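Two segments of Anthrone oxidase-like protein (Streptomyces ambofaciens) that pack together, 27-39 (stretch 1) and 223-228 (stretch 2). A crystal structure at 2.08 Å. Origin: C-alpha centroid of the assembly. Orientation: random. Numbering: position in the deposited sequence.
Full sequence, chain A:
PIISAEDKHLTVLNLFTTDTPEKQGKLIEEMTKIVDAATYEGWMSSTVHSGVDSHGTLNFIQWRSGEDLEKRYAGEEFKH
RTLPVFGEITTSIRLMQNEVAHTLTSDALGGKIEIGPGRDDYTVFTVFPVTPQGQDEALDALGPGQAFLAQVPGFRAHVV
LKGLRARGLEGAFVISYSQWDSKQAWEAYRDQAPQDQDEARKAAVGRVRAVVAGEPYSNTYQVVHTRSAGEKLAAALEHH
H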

# COMPACT_ATOMS: atom_id res chain seq x y z
N LEU A 27 1.10 4.47 -16.58
CA LEU A 27 0.30 4.31 -15.37
C LEU A 27 0.53 5.47 -14.40
O LEU A 27 -0.42 6.03 -13.87
CB LEU A 27 0.67 3.01 -14.66
CG LEU A 27 -0.16 1.77 -14.96
CD1 LEU A 27 0.52 0.55 -14.36
CD2 LEU A 27 -1.57 1.95 -14.38
N ILE A 28 1.79 5.79 -14.15
CA ILE A 28 2.12 6.86 -13.22
C ILE A 28 1.48 8.17 -13.66
O ILE A 28 0.92 8.89 -12.85
CB ILE A 28 3.64 7.04 -13.10
CG1 ILE A 28 4.25 5.87 -12.33
CG2 ILE A 28 3.95 8.34 -12.36
CD1 ILE A 28 3.75 5.76 -10.92
N GLU A 29 1.59 8.46 -14.95
CA GLU A 29 1.05 9.70 -15.49
C GLU A 29 -0.47 9.78 -15.40
O GLU A 29 -1.01 10.82 -15.04
CB GLU A 29 1.50 9.89 -16.94
CG GLU A 29 0.77 10.98 -17.67
CD GLU A 29 1.21 11.12 -19.12
OE1 GLU A 29 1.76 10.14 -19.67
OE2 GLU A 29 1.01 12.21 -19.69
N GLU A 30 -1.16 8.69 -15.73
CA GLU A 30 -2.61 8.64 -15.61
C GLU A 30 -3.07 8.73 -14.15
O GLU A 30 -4.04 9.42 -13.84
CB GLU A 30 -3.20 7.38 -16.26
CG GLU A 30 -2.96 7.28 -17.77
CD GLU A 30 -3.63 8.39 -18.56
OE1 GLU A 30 -4.73 8.84 -18.16
OE2 GLU A 30 -3.06 8.81 -19.59
N MSE A 31 -2.39 8.03 -13.24
CA MSE A 31 -2.76 8.12 -11.83
C MSE A 31 -2.60 9.55 -11.35
O MSE A 31 -3.43 10.08 -10.61
CB MSE A 31 -1.89 7.19 -10.97
CG MSE A 31 -2.16 5.71 -11.19
SE MSE A 31 -0.58 4.70 -10.65
N THR A 32 -1.53 10.18 -11.79
CA THR A 32 -1.20 11.52 -11.30
C THR A 32 -2.20 12.58 -11.78
O THR A 32 -2.52 13.51 -11.04
CB THR A 32 0.26 11.88 -11.65
OG1 THR A 32 1.12 10.95 -10.97
CG2 THR A 32 0.60 13.27 -11.19
N LYS A 33 -2.70 12.43 -13.00
CA LYS A 33 -3.76 13.29 -13.51
C LYS A 33 -4.98 13.23 -12.60
O LYS A 33 -5.56 14.26 -12.25
CB LYS A 33 -4.19 12.87 -14.91
CG LYS A 33 -3.20 13.16 -16.01
CD LYS A 33 -3.80 12.63 -17.33
CE LYS A 33 -2.85 12.82 -18.50
NZ LYS A 33 -3.57 12.51 -19.77
N ILE A 34 -5.38 12.01 -12.23
CA ILE A 34 -6.53 11.81 -11.35
C ILE A 34 -6.31 12.43 -9.94
O ILE A 34 -7.19 13.11 -9.39
CB ILE A 34 -6.88 10.30 -11.26
CG1 ILE A 34 -7.34 9.79 -12.63
CG2 ILE A 34 -7.97 10.04 -10.20
CD1 ILE A 34 -7.32 8.26 -12.77
N VAL A 35 -5.14 12.20 -9.37
CA VAL A 35 -4.80 12.82 -8.09
C VAL A 35 -4.87 14.35 -8.17
O VAL A 35 -5.46 14.99 -7.31
CB VAL A 35 -3.39 12.38 -7.60
CG1 VAL A 35 -2.92 13.22 -6.41
CG2 VAL A 35 -3.39 10.89 -7.26
N ASP A 36 -4.28 14.93 -9.20
CA ASP A 36 -4.16 16.37 -9.30
C ASP A 36 -5.51 17.05 -9.49
O ASP A 36 -5.71 18.19 -9.08
CB ASP A 36 -3.19 16.75 -10.43
CG ASP A 36 -1.75 16.39 -10.10
OD1 ASP A 36 -1.45 16.10 -8.91
OD2 ASP A 36 -0.90 16.42 -11.02
N ALA A 37 -6.45 16.33 -10.10
CA ALA A 37 -7.80 16.85 -10.31
C ALA A 37 -8.79 16.44 -9.21
O ALA A 37 -9.92 16.91 -9.20
CB ALA A 37 -8.34 16.40 -11.69
N ALA A 38 -8.35 15.60 -8.28
CA ALA A 38 -9.23 15.06 -7.25
C ALA A 38 -9.90 16.12 -6.38
O ALA A 38 -9.22 16.88 -5.68
CB ALA A 38 -8.47 14.07 -6.36
N THR A 39 -11.24 16.14 -6.42
CA THR A 39 -12.06 16.99 -5.55
C THR A 39 -13.27 16.22 -4.95
O THR A 39 -14.20 16.83 -4.44
CB THR A 39 -12.58 18.24 -6.30
OG1 THR A 39 -13.40 17.84 -7.40
CG2 THR A 39 -11.43 19.06 -6.85
N VAL A 223 8.09 6.32 -3.59
CA VAL A 223 6.93 7.22 -3.59
C VAL A 223 7.27 8.38 -4.51
O VAL A 223 8.30 9.01 -4.34
CB VAL A 223 6.59 7.77 -2.20
CG1 VAL A 223 5.50 8.86 -2.32
CG2 VAL A 223 6.14 6.65 -1.27
N VAL A 224 6.40 8.66 -5.48
CA VAL A 224 6.72 9.67 -6.49
C VAL A 224 5.78 10.88 -6.50
O VAL A 224 6.08 11.87 -7.14
CB VAL A 224 6.80 9.06 -7.92
CG1 VAL A 224 7.94 8.02 -8.02
CG2 VAL A 224 5.46 8.45 -8.33
N HIS A 225 4.66 10.81 -5.78
CA HIS A 225 3.68 11.89 -5.83
C HIS A 225 2.68 11.72 -4.70
O HIS A 225 2.21 10.61 -4.41
CB HIS A 225 2.97 11.90 -7.19
CG HIS A 225 2.18 13.14 -7.48
ND1 HIS A 225 2.77 14.31 -7.93
CD2 HIS A 225 0.85 13.39 -7.43
CE1 HIS A 225 1.83 15.22 -8.12
NE2 HIS A 225 0.66 14.69 -7.83
N THR A 226 2.36 12.83 -4.04
CA THR A 226 1.32 12.85 -3.02
C THR A 226 0.58 14.18 -3.05
O THR A 226 1.19 15.23 -3.34
CB THR A 226 1.90 12.66 -1.60
OG1 THR A 226 0.84 12.41 -0.68
CG2 THR A 226 2.64 13.90 -1.16
N ARG A 227 -0.71 14.13 -2.74
CA ARG A 227 -1.57 15.30 -2.68
C ARG A 227 -2.71 15.08 -1.68
O ARG A 227 -3.23 13.97 -1.59
CB ARG A 227 -2.17 15.59 -4.07
CG ARG A 227 -2.83 16.95 -4.15
CD ARG A 227 -3.46 17.28 -5.50
NE ARG A 227 -4.36 18.42 -5.30
CZ ARG A 227 -5.68 18.39 -5.42
NH1 ARG A 227 -6.30 17.30 -5.84
NH2 ARG A 227 -6.38 19.50 -5.16
N SER A 228 -3.11 16.13 -0.96
CA SER A 228 -4.24 16.04 -0.02
C SER A 228 -5.42 16.90 -0.44
O SER A 228 -5.28 17.79 -1.29
CB SER A 228 -3.81 16.45 1.40
OG SER A 228 -2.80 15.59 1.90

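How does the strand reach the helix? The axes of helix 27-37 and strand 223-228 run nearly in the same direction, 19° apart, and come no closer than 8.6 Å, so side chains must fill the space between them. From H225 onward the side chains alternate: H225 and R227 point toward the helix, T226 and S228 away; V224, just before, also points toward it. H225 and R227 also lose the most surface to stretch 1, and both have chi1 in the t well.

What does R227 gain from its long, extended side chain? With chi1, chi2 and chi3 all t, it carries its guanidinium to the backbone carbonyls of V35 and A38. R227 NH1 donates two hydrogen bonds, to V35 O at 2.9 Å and to A38 O at 3.0 Å, and both oxygens lie near the guanidinium plane, where N-H groups point. D36 O is 3.4 Å from the same R227 NH1 but sits over the face of the group, and the poor angle rules out a hydrogen bond. V35 O also accepts from A38 N, at 3.1 Å, so this carbonyl serves both the turn of its own chain and the arginine. At the base of the arginine, V35 CG1 packs 3.4 Å from R227 CB. NE and NH2 are hydrogen-bonded elsewhere in the structure.

Why does the ring of H225 stand as it does? Its chi1 of -166° extends the side chain toward the helix, and chi2 of 81° sets the ring so that one face meets T32 while an edge meets D36. T32 CG2 lies 3.7 Å from the centroid of the H225 ring and 12° off its normal, a CH-pi contact. In the plane, H225 NE2 donates to D36 OD1 at 2.8 Å. The CA-to-CB bond of D36 points sideways, but its m rotamer, with chi2 of -14°, brings the carboxylate nearer the strand. V35 CG1 also approaches the ring edge, 3.9 Å from H225 CD2.

How does T32 come to offer a methyl rather than a hydroxyl? A chi1 of -63° places T32 OG1 back against the helix, where it donates to I28 O at 2.8 Å, a common arrangement for a helical threonine. CG2 is thereby left to cover the histidine. Nearer the start of the contact, the packing is purely apolar: I28, m at both chi angles, brings CD1 to 4.1 Å from V224 CG2.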